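Local coordinates for extracellular solute-binding protein, family 1 (Bifidobacterium longum subsp. infantis ATCC 15697, PDB 3QUF) that probably captures a solute outside the cell and hands it to a membrane transporter, as family 1 solute-binding proteins of bacterial uptake systems do, at residues S36-N41 / E331-A336; K48-K53 / L321-S326; D60-Q65 / Q75-G80; E109-G114 / A316-L321; A121-D126 / G131-A136. All blocks are in the same frame, centred on the assembly; numbering follows the deposited sequence.

Interaction 1. Residues S36-N41 / E331-A336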
# COMPACT_ATOMS: atom_id res chain seq x y z
N SER A 36 -0.48 20.16 3.93
CA SER A 36 0.25 18.94 3.55
C SER A 36 0.22 17.82 4.61
O SER A 36 0.51 18.05 5.78
CB SER A 36 1.70 19.30 3.27
OG SER A 36 2.49 18.16 2.97
N TYR A 37 -0.16 16.63 4.18
CA TYR A 37 -0.03 15.42 5.01
C TYR A 37 1.44 15.10 5.27
O TYR A 37 1.82 14.55 6.31
CB TYR A 37 -0.66 14.27 4.28
CG TYR A 37 -0.48 12.92 4.89
CD1 TYR A 37 -1.24 12.52 5.95
CD2 TYR A 37 0.52 12.11 4.43
CE1 TYR A 37 -1.06 11.24 6.50
CE2 TYR A 37 0.72 10.84 4.96
CZ TYR A 37 -0.06 10.44 6.00
OH TYR A 37 0.14 9.18 6.54
N PHE A 38 2.27 15.45 4.30
CA PHE A 38 3.70 15.15 4.34
C PHE A 38 4.44 16.18 5.13
O PHE A 38 4.17 17.39 5.04
CB PHE A 38 4.22 15.09 2.90
CG PHE A 38 3.62 13.99 2.11
CD1 PHE A 38 4.02 12.68 2.31
CD2 PHE A 38 2.54 14.21 1.23
CE1 PHE A 38 3.42 11.66 1.60
CE2 PHE A 38 1.96 13.18 0.55
CZ PHE A 38 2.40 11.92 0.74
N LYS A 39 5.40 15.71 5.92
CA LYS A 39 6.25 16.60 6.67
C LYS A 39 7.27 17.31 5.76
O LYS A 39 7.53 16.90 4.63
CB LYS A 39 6.95 15.82 7.76
CG LYS A 39 5.96 15.33 8.86
CD LYS A 39 6.69 14.85 10.11
CE LYS A 39 5.82 15.04 11.36
NZ LYS A 39 4.54 14.27 11.20
N ASP A 40 7.88 18.37 6.29
CA ASP A 40 8.88 19.08 5.53
C ASP A 40 10.01 18.16 5.09
O ASP A 40 10.56 18.35 4.02
CB ASP A 40 9.41 20.30 6.31
CG ASP A 40 10.49 21.06 5.54
OD1 ASP A 40 10.18 21.80 4.59
OD2 ASP A 40 11.65 20.89 5.92
N ASN A 41 10.36 17.16 5.91
CA ASN A 41 11.49 16.28 5.52
C ASN A 41 11.12 15.37 4.37
O ASN A 41 12.00 14.79 3.77
CB ASN A 41 12.10 15.48 6.67
CG ASN A 41 11.11 14.65 7.45
OD1 ASN A 41 10.11 14.17 6.95
ND2 ASN A 41 11.44 14.42 8.73
N GLU A 331 11.89 13.02 -8.43
CA GLU A 331 13.17 12.62 -7.83
C GLU A 331 13.27 13.17 -6.41
O GLU A 331 13.63 12.44 -5.48
CB GLU A 331 14.36 13.08 -8.67
CG GLU A 331 15.69 12.74 -7.99
CD GLU A 331 16.87 12.74 -8.95
OE1 GLU A 331 16.78 13.43 -10.00
OE2 GLU A 331 17.87 12.02 -8.66
N ALA A 332 12.91 14.44 -6.25
CA ALA A 332 12.96 15.08 -4.94
C ALA A 332 12.02 14.42 -3.93
O ALA A 332 12.42 14.14 -2.82
CB ALA A 332 12.65 16.57 -5.04
N PHE A 333 10.82 14.12 -4.35
CA PHE A 333 9.82 13.56 -3.45
C PHE A 333 10.14 12.10 -3.08
O PHE A 333 10.16 11.75 -1.91
CB PHE A 333 8.47 13.65 -4.10
CG PHE A 333 7.31 13.29 -3.18
CD1 PHE A 333 7.33 13.57 -1.82
CD2 PHE A 333 6.16 12.74 -3.71
CE1 PHE A 333 6.25 13.25 -1.01
CE2 PHE A 333 5.08 12.40 -2.90
CZ PHE A 333 5.12 12.67 -1.57
N THR A 334 10.43 11.28 -4.10
CA THR A 334 10.66 9.86 -3.83
C THR A 334 11.94 9.64 -3.02
O THR A 334 11.98 8.77 -2.14
CB THR A 334 10.72 9.02 -5.12
OG1 THR A 334 11.73 9.56 -5.99
CG2 THR A 334 9.32 8.99 -5.79
N SER A 335 12.96 10.43 -3.30
CA SER A 335 14.23 10.28 -2.57
C SER A 335 14.04 10.68 -1.10
O SER A 335 14.55 9.99 -0.22
CB SER A 335 15.39 11.03 -3.25
OG SER A 335 15.19 12.43 -3.17
N ALA A 336 13.30 11.76 -0.82
CA ALA A 336 13.09 12.22 0.56
C ALA A 336 12.16 11.31 1.35
O ALA A 336 12.37 11.09 2.56
CB ALA A 336 12.54 13.67 0.58
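Asn41 and Ala336 bring the two backbones closest, their CA atoms 6.6 Å apart where the start of helix 40-53 passes beside helix 327-337. There the methyl of Ala336 lies against the chain, with CB 3.4 Å from Asn41 O; a small side chain suits so close a backbone approach.

Deeper in, Phe38 and Phe333 form a T-shaped pair. The edge of Phe333 points at the face of Phe38, with the planes at 88° and the centroids 5.0 Å apart. The touching atom is Phe333 CZ, poised over the middle of the Phe38 ring and 3.6 Å from Phe38 CZ. CG of Phe333 stands anti to the backbone N (chi1 -171°), which carries this ring off the helix and across to the loop. Tyr37 CD2 sits over the opposite face of Phe38, 4.0 Å above its plane, so the ring is sandwiched. A hydroxyl steadies the turn beneath it: Ser36 OG donates to a lone pair of Phe38 O in the carbonyl plane, at 2.8 Å.

Phenylalanines suit this place because both rings are buried and each packs on an apolar side chain of helix 40-53, Phe38 on Ile43 and Phe333 on Val46. Phe333 also rests on Val134, while Asp300 and Gln301 of strand 295-305 lie beside Phe38, so the pair fills the junction between two helices and the central sheet.

Interaction 2. Residues K48-K53 / L321-S326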
# COMPACT_ATOMS: atom_id res chain seq x y z
N LYS A 48 10.31 23.83 -2.25
CA LYS A 48 11.40 24.78 -2.53
C LYS A 48 11.67 24.88 -4.02
O LYS A 48 11.75 25.98 -4.59
CB LYS A 48 12.65 24.38 -1.76
CG LYS A 48 12.53 24.69 -0.26
CD LYS A 48 13.83 24.34 0.51
CE LYS A 48 13.57 23.82 1.96
NZ LYS A 48 13.47 22.30 2.13
N GLY A 49 11.75 23.72 -4.67
CA GLY A 49 12.00 23.68 -6.11
C GLY A 49 10.90 24.33 -6.90
O GLY A 49 11.15 25.10 -7.82
N PHE A 50 9.66 24.06 -6.52
CA PHE A 50 8.55 24.67 -7.20
C PHE A 50 8.58 26.19 -7.10
O PHE A 50 8.43 26.88 -8.10
CB PHE A 50 7.23 24.15 -6.62
CG PHE A 50 6.03 24.83 -7.19
CD1 PHE A 50 5.58 24.52 -8.47
CD2 PHE A 50 5.34 25.82 -6.48
CE1 PHE A 50 4.43 25.14 -9.01
CE2 PHE A 50 4.22 26.42 -7.01
CZ PHE A 50 3.78 26.09 -8.29
N GLU A 51 8.76 26.69 -5.89
CA GLU A 51 8.80 28.16 -5.66
C GLU A 51 9.88 28.83 -6.49
O GLU A 51 9.66 29.89 -7.10
CB GLU A 51 8.98 28.44 -4.17
CG GLU A 51 7.69 28.11 -3.35
CD GLU A 51 7.88 28.13 -1.81
OE1 GLU A 51 9.02 28.05 -1.31
OE2 GLU A 51 6.85 28.17 -1.11
N LYS A 52 11.05 28.21 -6.51
CA LYS A 52 12.18 28.73 -7.26
C LYS A 52 11.87 28.90 -8.74
O LYS A 52 12.30 29.87 -9.38
CB LYS A 52 13.36 27.76 -7.07
CG LYS A 52 14.60 28.20 -7.67
CD LYS A 52 15.83 27.67 -6.91
CE LYS A 52 16.15 26.29 -7.13
NZ LYS A 52 17.53 26.07 -6.57
N LYS A 53 11.12 27.94 -9.28
CA LYS A 53 10.80 27.90 -10.72
C LYS A 53 9.51 28.60 -11.14
O LYS A 53 9.27 28.76 -12.34
CB LYS A 53 10.84 26.44 -11.19
CG LYS A 53 12.17 25.77 -10.73
CD LYS A 53 12.68 24.61 -11.61
CE LYS A 53 14.16 24.20 -11.26
NZ LYS A 53 15.05 25.38 -10.86
N LEU A 321 0.80 20.61 -9.16
CA LEU A 321 0.60 19.18 -9.47
C LEU A 321 1.45 18.75 -10.65
O LEU A 321 2.04 17.67 -10.63
CB LEU A 321 -0.88 18.85 -9.63
CG LEU A 321 -1.58 18.48 -8.29
CD1 LEU A 321 -1.66 19.56 -7.32
CD2 LEU A 321 -3.02 17.95 -8.57
N ALA A 322 1.56 19.61 -11.65
CA ALA A 322 2.40 19.33 -12.80
C ALA A 322 3.85 19.20 -12.43
O ALA A 322 4.56 18.38 -12.99
CB ALA A 322 2.21 20.41 -13.88
N TYR A 323 4.31 20.07 -11.51
CA TYR A 323 5.68 20.00 -11.01
C TYR A 323 5.94 18.73 -10.23
O TYR A 323 7.01 18.10 -10.35
CB TYR A 323 5.99 21.23 -10.15
CG TYR A 323 7.41 21.22 -9.62
CD1 TYR A 323 8.46 21.59 -10.42
CD2 TYR A 323 7.68 20.79 -8.35
CE1 TYR A 323 9.76 21.57 -9.94
CE2 TYR A 323 9.00 20.75 -7.86
CZ TYR A 323 10.01 21.13 -8.68
OH TYR A 323 11.32 21.13 -8.24
N LEU A 324 4.99 18.35 -9.40
CA LEU A 324 5.07 17.09 -8.64
C LEU A 324 5.27 15.92 -9.60
O LEU A 324 6.16 15.08 -9.40
CB LEU A 324 3.82 16.84 -7.79
CG LEU A 324 3.73 17.46 -6.40
CD1 LEU A 324 2.26 17.47 -5.89
CD2 LEU A 324 4.60 16.72 -5.44
N ASN A 325 4.47 15.90 -10.66
CA ASN A 325 4.63 14.92 -11.76
C ASN A 325 5.55 15.41 -12.86
O ASN A 325 5.15 15.54 -14.02
CB ASN A 325 3.27 14.49 -12.32
CG ASN A 325 3.39 13.32 -13.27
OD1 ASN A 325 4.40 12.61 -13.27
ND2 ASN A 325 2.44 13.20 -14.17
N SER A 326 6.78 15.70 -12.47
CA SER A 326 7.88 16.06 -13.36
C SER A 326 9.14 15.33 -12.86
O SER A 326 9.21 14.89 -11.73
CB SER A 326 8.15 17.57 -13.38
OG SER A 326 8.77 18.06 -12.18
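Phe50 and Tyr323 form an offset edge-to-face pair, the edge of Phe50 turned toward the face of Tyr323, but that face rests chiefly on the root and backbone of Phe50. The ring planes stand at 61° and the centroids are 5.9 Å apart. The centre of the tyrosine face is met by the root of the phenylalanine: Phe50 CB makes a CH-pi contact 4.2 Å from the centroid of the Tyr323 ring, and Phe50 CA lies over that same face. Both side chains have CG anti to the backbone N, which extends Tyr323 flat along helix 40-53 and carries the Phe50 ring past the base of its partner.

The plain apolar contact comes from that passing ring, as Phe50 CD1 lies 3.7 Å from Tyr323 CB.

Backbone contacts complete the fit. Phe50 N is 3.6 Å from Tyr323 CE2, and with no side chain on Gly49 the hydroxyl reaches the helix itself, Tyr323 OH standing 3.4 Å from Gly49 CA. The polar partner of this hydroxyl lies elsewhere: it is hydrogen-bonded to Glu328 of helix 327-337, which probably restrains the tip of the ring.

At the chain turn, Asn325 is the centre of an inverse gamma turn and Ser326 N-caps helix 327-337, bonding Gly329 N through its side chain. Phe50 and Phe320 both rest on Leu59 of strand 57-63, so helices 40-53 and 311-324 lie side by side on one face of the sheet; helix 40-53 is itself the connection of a beta-alpha-beta crossover between parallel strands 30-36 and 57-63.

Interaction 3. Residues D60-Q65 / Q75-G80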
# COMPACT_ATOMS: atom_id res chain seq x y z
N ASP A 60 1.96 29.05 0.34
CA ASP A 60 1.96 29.01 1.81
C ASP A 60 1.66 27.57 2.20
O ASP A 60 0.57 27.07 1.93
CB ASP A 60 0.90 29.95 2.38
CG ASP A 60 0.82 29.91 3.92
OD1 ASP A 60 1.82 29.59 4.58
OD2 ASP A 60 -0.25 30.23 4.47
N VAL A 61 2.62 26.91 2.83
CA VAL A 61 2.49 25.52 3.21
C VAL A 61 2.36 25.35 4.70
O VAL A 61 3.16 25.95 5.46
CB VAL A 61 3.68 24.68 2.70
CG1 VAL A 61 3.45 23.16 2.98
CG2 VAL A 61 3.90 24.90 1.23
N GLN A 62 1.35 24.60 5.12
CA GLN A 62 1.20 24.10 6.47
C GLN A 62 1.30 22.59 6.51
O GLN A 62 0.92 21.86 5.58
CB GLN A 62 -0.08 24.62 7.10
CG GLN A 62 -0.12 26.15 7.07
CD GLN A 62 -0.87 26.78 8.24
OE1 GLN A 62 -2.09 26.84 8.24
NE2 GLN A 62 -0.12 27.30 9.23
N TYR A 63 1.86 22.09 7.60
CA TYR A 63 2.24 20.67 7.67
C TYR A 63 1.39 19.99 8.76
O TYR A 63 1.18 20.55 9.85
CB TYR A 63 3.76 20.54 7.89
CG TYR A 63 4.65 21.19 6.81
CD1 TYR A 63 5.08 20.47 5.74
CD2 TYR A 63 5.10 22.54 6.90
CE1 TYR A 63 5.89 21.02 4.73
CE2 TYR A 63 5.94 23.10 5.86
CZ TYR A 63 6.32 22.32 4.79
OH TYR A 63 7.13 22.79 3.73
N GLY A 64 0.82 18.81 8.46
CA GLY A 64 0.07 18.04 9.44
C GLY A 64 1.03 17.55 10.52
O GLY A 64 2.23 17.34 10.25
N GLN A 65 0.50 17.40 11.73
CA GLN A 65 1.27 16.92 12.90
C GLN A 65 1.28 15.40 12.96
O GLN A 65 2.31 14.81 13.25
CB GLN A 65 0.72 17.55 14.20
CG GLN A 65 0.94 19.08 14.28
CD GLN A 65 0.30 19.77 15.51
OE1 GLN A 65 -0.63 19.24 16.13
NE2 GLN A 65 0.82 20.97 15.85
N GLN A 75 -10.55 18.53 7.29
CA GLN A 75 -11.99 18.57 7.09
C GLN A 75 -12.55 19.93 7.56
O GLN A 75 -13.41 20.56 6.87
CB GLN A 75 -12.68 17.44 7.82
CG GLN A 75 -14.16 17.36 7.58
CD GLN A 75 -14.77 16.17 8.28
OE1 GLN A 75 -14.18 15.08 8.30
NE2 GLN A 75 -15.94 16.36 8.87
N THR A 76 -12.06 20.40 8.69
CA THR A 76 -12.47 21.70 9.19
C THR A 76 -12.09 22.82 8.23
O THR A 76 -12.89 23.70 7.96
CB THR A 76 -11.89 21.98 10.59
OG1 THR A 76 -12.36 20.95 11.47
CG2 THR A 76 -12.36 23.34 11.12
N ARG A 77 -10.87 22.78 7.73
CA ARG A 77 -10.43 23.81 6.83
C ARG A 77 -11.17 23.79 5.50
O ARG A 77 -11.46 24.85 4.95
CB ARG A 77 -8.94 23.72 6.60
CG ARG A 77 -8.17 24.02 7.85
CD ARG A 77 -6.71 24.02 7.62
NE ARG A 77 -6.04 24.23 8.91
CZ ARG A 77 -4.77 24.57 9.09
NH1 ARG A 77 -3.96 24.78 8.07
NH2 ARG A 77 -4.31 24.72 10.34
N LEU A 78 -11.50 22.61 5.00
CA LEU A 78 -12.26 22.51 3.76
C LEU A 78 -13.66 23.04 3.94
O LEU A 78 -14.24 23.55 2.99
CB LEU A 78 -12.34 21.07 3.22
CG LEU A 78 -10.99 20.56 2.73
CD1 LEU A 78 -11.13 19.08 2.40
CD2 LEU A 78 -10.50 21.34 1.50
N ALA A 79 -14.20 22.92 5.16
CA ALA A 79 -15.53 23.40 5.47
C ALA A 79 -15.61 24.90 5.74
O ALA A 79 -16.70 25.45 5.73
CB ALA A 79 -16.09 22.63 6.69
N GLY A 80 -14.48 25.54 6.04
CA GLY A 80 -14.45 26.93 6.46
C GLY A 80 -14.41 27.91 5.29
O GLY A 80 -14.63 27.52 4.16
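The guanidinium of Arg77 and the amide of Gln62 are the flat groups that touch, their planes 32° apart. Gln62 OE1 approaches the guanidinium tilted from its plane, and NH1 in turn stands above the carbonyl plane of Gln62, 41° out of it, away from a lone-pair direction. The cationic group also makes a cation-pi interaction with Tyr35 of strand 30-36.

One hydrogen bond makes up the polar contact: Arg77 NH1 donates to Gln62 OE1 at 2.8 Å, with an N-H...O angle of 131°, short but clearly bent. The apolar part of glutamine comes near the same nitrogen, Gln62 CB lying 4.0 Å from Arg77 NH1. Arginine suits the distance to be spanned, because the nearest CA atoms, those of Gln62 and Arg77, are 11.6 Å apart and its chain runs extended from CG to NE. The glutamine chain bends at chi2, which turns the amide across the arriving arginine.

Alternation along strand 57-63 sends Gln62 toward helix 67-79, whereas Val61 and Tyr63 pack on helix 40-53, so the contact ties the helix to this strand at the protein surface.

Since the amide is neutral, the bond is no salt bridge; the positive charge probably polarises the Gln62 carbonyl. Bent, out of the carbonyl plane and set at the surface, the bond is likely to be modest in strength and tolerant of small shifts, while the Tyr35 ring gives the guanidinium a second partner.

Interaction 4. Residues E109-G114 / A316-L321. With SO4 (sulfate ion), chain D.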
# COMPACT_ATOMS: atom_id res chain seq x y z
N GLU A 109 -6.71 15.98 -17.17
CA GLU A 109 -5.68 17.01 -17.15
C GLU A 109 -4.35 16.45 -17.65
O GLU A 109 -3.99 15.28 -17.39
CB GLU A 109 -5.50 17.60 -15.75
CG GLU A 109 -6.64 18.49 -15.30
CD GLU A 109 -6.70 19.88 -15.94
OE1 GLU A 109 -5.72 20.30 -16.60
OE2 GLU A 109 -7.72 20.59 -15.74
N ASP A 110 -3.62 17.26 -18.40
CA ASP A 110 -2.36 16.81 -19.00
C ASP A 110 -1.31 16.45 -17.94
O ASP A 110 -0.43 15.62 -18.20
CB ASP A 110 -1.78 17.89 -19.93
CG ASP A 110 -2.57 18.07 -21.20
OD1 ASP A 110 -3.38 17.19 -21.58
OD2 ASP A 110 -2.33 19.11 -21.84
N PHE A 111 -1.37 17.06 -16.76
CA PHE A 111 -0.42 16.75 -15.71
C PHE A 111 -0.55 15.33 -15.12
O PHE A 111 0.32 14.87 -14.38
CB PHE A 111 -0.42 17.84 -14.61
CG PHE A 111 -1.73 18.00 -13.84
CD1 PHE A 111 -2.15 17.08 -12.89
CD2 PHE A 111 -2.50 19.13 -14.02
CE1 PHE A 111 -3.31 17.25 -12.21
CE2 PHE A 111 -3.64 19.32 -13.33
CZ PHE A 111 -4.07 18.39 -12.41
N LEU A 112 -1.62 14.62 -15.48
CA LEU A 112 -1.78 13.23 -15.11
C LEU A 112 -1.01 12.27 -16.00
O LEU A 112 -0.89 11.10 -15.68
CB LEU A 112 -3.24 12.81 -15.13
CG LEU A 112 -4.22 13.65 -14.32
CD1 LEU A 112 -5.65 13.18 -14.61
CD2 LEU A 112 -3.86 13.60 -12.83
N ASP A 113 -0.49 12.74 -17.13
CA ASP A 113 0.11 11.83 -18.08
C ASP A 113 1.36 11.18 -17.48
O ASP A 113 2.11 11.80 -16.70
CB ASP A 113 0.38 12.54 -19.41
CG ASP A 113 -0.89 12.91 -20.17
OD1 ASP A 113 -1.99 12.38 -19.90
OD2 ASP A 113 -0.77 13.72 -21.10
N GLY A 114 1.55 9.90 -17.79
CA GLY A 114 2.72 9.15 -17.34
C GLY A 114 2.44 8.23 -16.17
O GLY A 114 3.27 7.39 -15.81
N ALA A 316 -2.79 27.97 -10.68
CA ALA A 316 -1.51 27.88 -10.00
C ALA A 316 -1.34 26.50 -9.34
O ALA A 316 -0.24 25.93 -9.35
CB ALA A 316 -1.36 29.01 -8.95
N ALA A 317 -2.40 26.00 -8.73
CA ALA A 317 -2.38 24.67 -8.11
C ALA A 317 -2.12 23.56 -9.12
O ALA A 317 -1.37 22.61 -8.84
CB ALA A 317 -3.68 24.44 -7.30
N LYS A 318 -2.69 23.71 -10.31
CA LYS A 318 -2.41 22.77 -11.39
C LYS A 318 -0.91 22.79 -11.77
O LYS A 318 -0.35 21.74 -12.10
CB LYS A 318 -3.27 23.05 -12.61
CG LYS A 318 -4.73 22.71 -12.36
CD LYS A 318 -5.63 23.03 -13.57
CE LYS A 318 -7.09 22.74 -13.33
NZ LYS A 318 -7.92 23.25 -14.47
N LYS A 319 -0.29 23.98 -11.74
CA LYS A 319 1.17 24.04 -11.97
C LYS A 319 1.97 23.30 -10.90
O LYS A 319 2.99 22.69 -11.18
CB LYS A 319 1.64 25.49 -12.09
CG LYS A 319 1.24 26.14 -13.39
CD LYS A 319 1.87 27.54 -13.51
CE LYS A 319 1.50 28.24 -14.82
NZ LYS A 319 2.47 29.37 -15.11
N PHE A 320 1.50 23.33 -9.65
CA PHE A 320 2.13 22.58 -8.59
C PHE A 320 2.00 21.07 -8.79
O PHE A 320 2.99 20.34 -8.73
CB PHE A 320 1.59 22.97 -7.23
CG PHE A 320 2.28 22.27 -6.10
CD1 PHE A 320 3.59 22.57 -5.77
CD2 PHE A 320 1.62 21.29 -5.38
CE1 PHE A 320 4.21 21.89 -4.75
CE2 PHE A 320 2.23 20.64 -4.33
CZ PHE A 320 3.51 20.92 -4.01
N LEU A 321 0.80 20.61 -9.16
CA LEU A 321 0.60 19.18 -9.47
C LEU A 321 1.45 18.75 -10.65
O LEU A 321 2.04 17.67 -10.63
CB LEU A 321 -0.88 18.85 -9.63
CG LEU A 321 -1.58 18.48 -8.29
CD1 LEU A 321 -1.66 19.56 -7.32
CD2 LEU A 321 -3.02 17.95 -8.57
S SO4 D . 0.02 8.24 -20.28
O1 SO4 D . -0.50 8.56 -18.96
O2 SO4 D . -0.91 7.34 -20.95
O3 SO4 D . 0.18 9.46 -21.07
O4 SO4 D . 1.32 7.57 -20.14
O HOH W 1 -6.25 22.81 -17.19
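Glu109 and Lys318 join in a salt bridge, with Lys318 NZ 3.0 Å from Glu109 OE2 and meeting it from above the carboxylate plane. A water spans the other oxygen: it donates to Glu109 OE1 at 2.6 Å and accepts from Lys318 NZ. The extended lysine chain and the bent glutamate cross at about a right angle.

Beneath the charges lies Phe111, whose CE2 meets the methylene Lys318 CG at 3.7 Å. Leu321 CB makes a CH-pi contact over one ring face, 4.1 Å from the centroid of Phe111, and Leu321 CD2 touches Phe111 CE1. Glu109 CB lies over the opposite face, so the ring is clasped. Phe111 takes the crowded position, CG between backbone N and carbonyl carbon (chi1 63°), which swings the ring toward the helix.

Farther out, Asn325 ND2 bonds Phe111 O and Asp113 O, which probably steadies the 3-10 turn and the residue after it. Gly114 N donates to a sulfate oxygen, O1, at 2.7 Å; the ion probably came from the crystallisation liquor.

The start of segment 109-114 packs on helix 311-324, whose Leu321 and Lys318 also touch Ile305 of strand 295-305, while Ala317 reaches Ile86 of strand 86-89.

Interaction 5. Residues A121-D126 / G131-A136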
# COMPACT_ATOMS: atom_id res chain seq x y z
N ALA A 121 -7.82 4.68 -9.42
CA ALA A 121 -9.08 4.13 -8.93
C ALA A 121 -9.41 4.57 -7.51
O ALA A 121 -10.57 4.84 -7.21
CB ALA A 121 -8.99 2.59 -8.97
N LEU A 122 -8.40 4.63 -6.64
CA LEU A 122 -8.63 5.04 -5.26
C LEU A 122 -8.96 6.55 -5.14
O LEU A 122 -9.35 7.03 -4.06
CB LEU A 122 -7.43 4.73 -4.38
CG LEU A 122 -7.07 3.24 -4.20
CD1 LEU A 122 -5.81 3.10 -3.34
CD2 LEU A 122 -8.27 2.46 -3.58
N PHE A 123 -8.78 7.30 -6.23
CA PHE A 123 -8.99 8.74 -6.20
C PHE A 123 -10.07 9.14 -7.23
O PHE A 123 -10.04 10.27 -7.78
CB PHE A 123 -7.67 9.45 -6.46
CG PHE A 123 -6.59 8.99 -5.53
CD1 PHE A 123 -6.56 9.46 -4.24
CD2 PHE A 123 -5.63 8.07 -5.93
CE1 PHE A 123 -5.57 9.04 -3.34
CE2 PHE A 123 -4.67 7.61 -5.04
CZ PHE A 123 -4.61 8.10 -3.75
N GLN A 124 -10.98 8.22 -7.46
CA GLN A 124 -12.09 8.43 -8.37
C GLN A 124 -13.44 8.25 -7.70
O GLN A 124 -13.63 7.44 -6.77
CB GLN A 124 -11.99 7.51 -9.60
CG GLN A 124 -10.96 8.00 -10.61
CD GLN A 124 -10.61 6.97 -11.65
OE1 GLN A 124 -10.93 5.80 -11.53
NE2 GLN A 124 -9.96 7.43 -12.69
N GLN A 125 -14.43 9.00 -8.19
CA GLN A 125 -15.81 8.92 -7.72
C GLN A 125 -16.68 9.26 -8.89
O GLN A 125 -16.42 10.24 -9.60
CB GLN A 125 -16.06 9.91 -6.60
CG GLN A 125 -17.46 9.98 -6.00
CD GLN A 125 -17.47 11.01 -4.89
OE1 GLN A 125 -17.07 10.68 -3.79
NE2 GLN A 125 -17.76 12.26 -5.22
N ASP A 126 -17.70 8.43 -9.15
CA ASP A 126 -18.64 8.69 -10.23
C ASP A 126 -17.91 8.83 -11.57
O ASP A 126 -18.38 9.58 -12.45
CB ASP A 126 -19.50 9.92 -10.00
CG ASP A 126 -20.30 9.89 -8.67
OD1 ASP A 126 -20.58 8.78 -8.15
OD2 ASP A 126 -20.61 11.00 -8.17
N GLY A 131 -7.99 13.14 -7.51
CA GLY A 131 -6.66 13.20 -6.88
C GLY A 131 -5.64 12.48 -7.73
O GLY A 131 -5.99 11.62 -8.59
N MSE A 132 -4.38 12.82 -7.50
CA MSE A 132 -3.30 12.25 -8.25
C MSE A 132 -2.23 11.74 -7.29
O MSE A 132 -1.63 12.54 -6.56
CB MSE A 132 -2.66 13.31 -9.18
CG MSE A 132 -1.36 12.84 -9.80
SE MSE A 132 -0.39 14.26 -10.73
CE MSE A 132 0.20 15.17 -9.21
N PRO A 133 -1.96 10.42 -7.30
CA PRO A 133 -0.80 9.89 -6.62
C PRO A 133 0.41 9.94 -7.54
O PRO A 133 0.28 9.79 -8.76
CB PRO A 133 -1.18 8.43 -6.39
CG PRO A 133 -2.04 8.08 -7.55
CD PRO A 133 -2.64 9.37 -8.10
N VAL A 134 1.58 10.18 -6.97
CA VAL A 134 2.79 10.12 -7.73
C VAL A 134 3.81 9.12 -7.20
O VAL A 134 4.86 8.93 -7.84
CB VAL A 134 3.45 11.49 -7.88
CG1 VAL A 134 2.49 12.44 -8.64
CG2 VAL A 134 3.87 12.05 -6.49
N SER A 135 3.52 8.48 -6.08
CA SER A 135 4.50 7.63 -5.43
C SER A 135 3.80 6.52 -4.69
O SER A 135 2.59 6.59 -4.43
CB SER A 135 5.37 8.43 -4.49
OG SER A 135 4.58 9.00 -3.50
N ALA A 136 4.56 5.48 -4.35
CA ALA A 136 4.00 4.26 -3.80
C ALA A 136 5.01 3.60 -2.90
O ALA A 136 6.22 3.81 -3.00
CB ALA A 136 3.60 3.29 -4.92
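Phe123 meets Gly131 first through its CB, which lies 3.5 Å from Gly131 O and 3.8 Å from Gly131 N. The glycine, having no side chain, lets the phenylalanine come right up to its backbone. Its carbonyl pays for this: Gly131 O is buried by the contact and finds no hydrogen-bonding partner in the model. At CG the same oxygen is still near, 4.1 Å away. CG stands anti to the carbonyl carbon and beside the backbone N (chi1 -53°), a turn that carries the ring along segment 131-136 toward Pro133.

Segment 121-126 runs into the first strand of a small antiparallel hairpin, 124-125 with 128-129, and segment 131-136 follows the second; a backbone hydrogen bond between Phe123 and Tyr130 continues the pairing just outside it. After Val134 the chain enters strand 135-144 of the main sheet.

Farther along the ring, CD2 rests 3.9 Å from both CD and CG of Pro133. CE2 makes the closest approach to the proline, 3.7 Å from Pro133 CG, with Pro133 CB at 3.8 Å. The two side chains cross at a slant, and rigid, apolar proline presents a compact surface to the aromatic ring. Leu122 CB lies over one face of Phe123, and Pro299 of strand 295-305 touches both Phe123 and Pro133.

How the interactions relate
From the N terminus, interaction 1 opens first, at 36-41, and closes last, at 331-336, enclosing all the others. Interaction 2 opens next, on helix 40-53, and closes on helix 311-324. Inside it, interaction 3 closes a short strand-to-helix loop before interaction 4 opens at 109-114. Interaction 5 opens and closes within interaction 4, whose second segment shares Leu321 with interaction 2. The loops nest or follow in series; none crosses another. Asn325 bonds the backbone of 109-114, joining interactions 2 and 4, and Met132, present as selenomethionine, packs against both from interaction 5. Ser36 pairs with Gln62 and Gly64, linking interactions 1 and 3 through the sheet.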